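Local coordinates for protein deoxyribodipyrimidine photo-lyase (Oryza sativa Japonica Group, PDB 3UMV) that repairs ultraviolet-damaged DNA by using light and a bound FAD to split cyclobutane pyrimidine dimers back into separate pyrimidines, at residues 41-46 with 144-149. Sequence-based numbering, arbitrary orientation.
Sequences VYWMLR and REALDA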
ATOM      1  N   VAL A  41      -0.869  18.870  15.276  1.00 17.42           N
ATOM      2  CA  VAL A  41      -1.336  17.487  15.300  1.00 17.43           C
ATOM      3  C   VAL A  41      -1.048  16.826  13.964  1.00 15.53           C
ATOM      4  O   VAL A  41      -1.445  17.352  12.925  1.00 17.93           O
ATOM      5  CB  VAL A  41      -2.850  17.406  15.538  1.00 18.03           C
ATOM      6  CG1 VAL A  41      -3.329  15.946  15.491  1.00 21.48           C
ATOM      7  CG2 VAL A  41      -3.213  18.061  16.860  1.00 21.74           C
ATOM      8  N   TYR A  42      -0.348  15.688  13.997  1.00 14.50           N
ATOM      9  CA  TYR A  42      -0.148  14.873  12.809  1.00 17.97           C
ATOM     10  C   TYR A  42      -1.192  13.759  12.814  1.00 18.43           C
ATOM     11  O   TYR A  42      -1.192  12.888  13.689  1.00 19.23           O
ATOM     12  CB  TYR A  42       1.282  14.300  12.755  1.00 18.25           C
ATOM     13  CG  TYR A  42       1.484  13.165  11.766  1.00 15.25           C
ATOM     14  CD1 TYR A  42       0.852  13.163  10.523  1.00 14.23           C
ATOM     15  CD2 TYR A  42       2.331  12.095  12.068  1.00 18.29           C
ATOM     16  CE1 TYR A  42       1.026  12.118   9.621  1.00 16.08           C
ATOM     17  CE2 TYR A  42       2.523  11.040  11.160  1.00 17.23           C
ATOM     18  CZ  TYR A  42       1.878  11.066   9.939  1.00 13.34           C
ATOM     19  OH  TYR A  42       2.070  10.038   9.036  1.00 14.08           O
ATOM     20  N   TRP A  43      -2.122  13.847  11.871  1.00 15.25           N
ATOM     21  CA  TRP A  43      -3.097  12.795  11.651  1.00 14.10           C
ATOM     22  C   TRP A  43      -2.431  11.717  10.801  1.00 15.00           C
ATOM     23  O   TRP A  43      -2.315  11.848   9.588  1.00 17.01           O
ATOM     24  CB  TRP A  43      -4.351  13.370  10.970  1.00 15.35           C
ATOM     25  CG  TRP A  43      -5.360  12.326  10.545  1.00 17.38           C
ATOM     26  CD1 TRP A  43      -5.396  11.010  10.924  1.00 15.35           C
ATOM     27  CD2 TRP A  43      -6.460  12.508   9.635  1.00 16.60           C
ATOM     28  NE1 TRP A  43      -6.452  10.378  10.328  1.00 16.37           N
ATOM     29  CE2 TRP A  43      -7.121  11.268   9.527  1.00 17.26           C
ATOM     30  CE3 TRP A  43      -6.952  13.600   8.904  1.00 21.28           C
ATOM     31  CZ2 TRP A  43      -8.252  11.082   8.709  1.00 16.73           C
ATOM     32  CZ3 TRP A  43      -8.084  13.414   8.094  1.00 16.65           C
ATOM     33  CH2 TRP A  43      -8.714  12.168   8.007  1.00 19.41           C
ATOM     34  N   MET A  44      -1.946  10.677  11.475  1.00 15.22           N
ATOM     35  CA  MET A  44      -1.304   9.542  10.829  1.00 13.23           C
ATOM     36  C   MET A  44      -2.359   8.628  10.224  1.00 14.55           C
ATOM     37  O   MET A  44      -3.299   8.238  10.909  1.00 14.92           O
ATOM     38  CB  MET A  44      -0.521   8.768  11.886  1.00 16.10           C
ATOM     39  CG  MET A  44       0.207   7.532  11.362  1.00 18.30           C
ATOM     40  SD  MET A  44       0.985   6.652  12.730  1.00 18.34           S
ATOM     41  CE  MET A  44       2.493   7.590  12.974  1.00 15.87           C
ATOM     42  N   LEU A  45      -2.199   8.272   8.955  1.00 13.02           N
ATOM     43  CA  LEU A  45      -3.089   7.303   8.337  1.00 11.92           C
ATOM     44  C   LEU A  45      -2.332   6.301   7.491  1.00 16.14           C
ATOM     45  O   LEU A  45      -2.297   5.119   7.824  1.00 17.66           O
ATOM     46  CB  LEU A  45      -4.199   7.989   7.534  1.00 13.71           C
ATOM     47  CG  LEU A  45      -5.350   7.072   7.120  1.00 12.27           C
ATOM     48  CD1 LEU A  45      -6.613   7.916   6.973  1.00 14.72           C
ATOM     49  CD2 LEU A  45      -5.028   6.312   5.824  1.00 14.55           C
ATOM     50  N   ARG A  46      -1.717   6.764   6.406  1.00 12.96           N
ATOM     51  CA  ARG A  46      -1.001   5.837   5.526  1.00 14.72           C
ATOM     52  C   ARG A  46       0.366   5.432   6.050  1.00 16.95           C
ATOM     53  O   ARG A  46       0.826   4.314   5.794  1.00 18.15           O
ATOM     54  CB  ARG A  46      -0.866   6.399   4.116  1.00 16.46           C
ATOM     55  CG  ARG A  46      -0.499   5.333   3.081  1.00 14.60           C
ATOM     56  CD  ARG A  46      -0.323   5.967   1.731  1.00 18.82           C
ATOM     57  NE  ARG A  46      -0.171   4.988   0.665  1.00 12.00           N
ATOM     58  CZ  ARG A  46      -0.021   5.339  -0.608  1.00 12.56           C
ATOM     59  NH1 ARG A  46      -0.021   6.629  -0.933  1.00 11.60           N
ATOM     60  NH2 ARG A  46       0.109   4.417  -1.550  1.00 15.79           N
ATOM     61  N   ARG A 144      -9.153  10.020   0.742  1.00 17.27           N
ATOM     62  CA  ARG A 144      -9.324  11.358   0.205  1.00 15.81           C
ATOM     63  C   ARG A 144     -10.646  11.962   0.658  1.00 17.39           C
ATOM     64  O   ARG A 144     -10.691  13.131   1.011  1.00 19.80           O
ATOM     65  CB  ARG A 144      -9.254  11.365  -1.337  1.00 16.86           C
ATOM     66  CG  ARG A 144      -7.918  10.968  -1.917  1.00 22.16           C
ATOM     67  CD  ARG A 144      -7.883  11.157  -3.440  1.00 22.29           C
ATOM     68  NE  ARG A 144      -7.854  12.566  -3.849  1.00 23.79           N
ATOM     69  CZ  ARG A 144      -7.572  12.969  -5.089  1.00 23.38           C
ATOM     70  NH1 ARG A 144      -7.308  12.086  -6.028  1.00 20.48           N
ATOM     71  NH2 ARG A 144      -7.560  14.257  -5.397  1.00 25.98           N
ATOM     72  N   GLU A 145     -11.713  11.170   0.664  1.00 16.67           N
ATOM     73  CA  GLU A 145     -13.016  11.691   1.065  1.00 17.85           C
ATOM     74  C   GLU A 145     -13.042  12.001   2.554  1.00 20.60           C
ATOM     75  O   GLU A 145     -13.637  12.993   2.978  1.00 22.08           O
ATOM     76  CB  GLU A 145     -14.124  10.703   0.705  1.00 21.07           C
ATOM     77  CG  GLU A 145     -14.331  10.574  -0.796  1.00 29.01           C
ATOM     78  CD  GLU A 145     -15.242   9.418  -1.176  1.00 33.86           C
ATOM     79  OE1 GLU A 145     -15.455   9.217  -2.390  1.00 33.02           O
ATOM     80  OE2 GLU A 145     -15.738   8.712  -0.271  1.00 37.77           O
ATOM     81  N   ALA A 146     -12.372  11.168   3.345  1.00 14.82           N
ATOM     82  CA  ALA A 146     -12.299  11.431   4.779  1.00 17.40           C
ATOM     83  C   ALA A 146     -11.486  12.690   5.061  1.00 17.91           C
ATOM     84  O   ALA A 146     -11.830  13.454   5.961  1.00 19.38           O
ATOM     85  CB  ALA A 146     -11.717  10.239   5.519  1.00 20.15           C
ATOM     86  N   LEU A 147     -10.404  12.913   4.307  1.00 14.78           N
ATOM     87  CA  LEU A 147      -9.615  14.120   4.526  1.00 17.49           C
ATOM     88  C   LEU A 147     -10.456  15.335   4.179  1.00 19.12           C
ATOM     89  O   LEU A 147     -10.511  16.301   4.940  1.00 21.57           O
ATOM     90  CB  LEU A 147      -8.336  14.121   3.684  1.00 16.86           C
ATOM     91  CG  LEU A 147      -7.465  15.356   3.924  1.00 18.95           C
ATOM     92  CD1 LEU A 147      -7.175  15.502   5.398  1.00 18.99           C
ATOM     93  CD2 LEU A 147      -6.172  15.222   3.116  1.00 18.57           C
ATOM     94  N   ASP A 148     -11.102  15.283   3.015  1.00 18.67           N
ATOM     95  CA  ASP A 148     -11.943  16.388   2.561  1.00 22.80           C
ATOM     96  C   ASP A 148     -13.031  16.734   3.564  1.00 22.81           C
ATOM     97  O   ASP A 148     -13.319  17.912   3.764  1.00 23.56           O
ATOM     98  CB  ASP A 148     -12.571  16.084   1.204  1.00 26.86           C
ATOM     99  CG  ASP A 148     -11.563  16.126   0.074  1.00 37.42           C
ATOM    100  OD1 ASP A 148     -10.429  16.598   0.310  1.00 43.69           O
ATOM    101  OD2 ASP A 148     -11.908  15.697  -1.048  1.00 39.92           O
ATOM    102  N   ALA A 149     -13.634  15.720   4.186  1.00 25.75           N
ATOM    103  CA  ALA A 149     -14.712  15.948   5.156  1.00 24.02           C
ATOM    104  C   ALA A 149     -14.173  16.593   6.423  1.00 27.79           C
ATOM    105  O   ALA A 149     -14.832  17.430   7.031  1.00 30.18           O
ATOM    106  CB  ALA A 149     -15.432  14.650   5.497  1.00 22.04           C
TER
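Trp-43 bridges strand 40-44 and helix 141-157, and its indole ends against Ala-146 and Leu-147. CB leaves the strand in the direction of the helix, CG lies anti to the backbone N (chi1 173°), and a chi2 of 14° puts the six-membered ring in front. Along that ring Trp-43 CE3 is the first atom to meet the helix, 4.0 Å from Leu-147 CD1. Trp-43 CZ3 comes closer to the same methyl, 3.5 Å from Leu-147 CD1, and also lies 3.9 Å from Leu-147 CA. At the far end Trp-43 CH2 lies 3.9 Å from Ala-146 O, which sits near the indole plane, and 4.4 Å from Ala-146 CB. No hydrogen bond links the segments; the contact is apolar, with the Ala-146 carbonyl lying loosely at the ring edge. Both segments belong to the N-terminal alpha/beta domain of the photolyase, where strand 40-44 runs inside the sheet between the parallel strands 132-135 and 70-75, and helix 141-157 packs over one side of it. Leu-147 sets off along the flank of its helix, but with CG anti to the backbone N, a chi2 of 54° turns CD1 in to the indole, obliquely. An alanine in place of Trp-43 would probably leave Leu-147 CD1 and the Ala-146 methyl without their apolar partner and open a gap between strand and helix. Val-150, one helical turn on from Ala-146, also touches the indole, as do Ala-75 of the adjoining strand and Pro-118 from a loop.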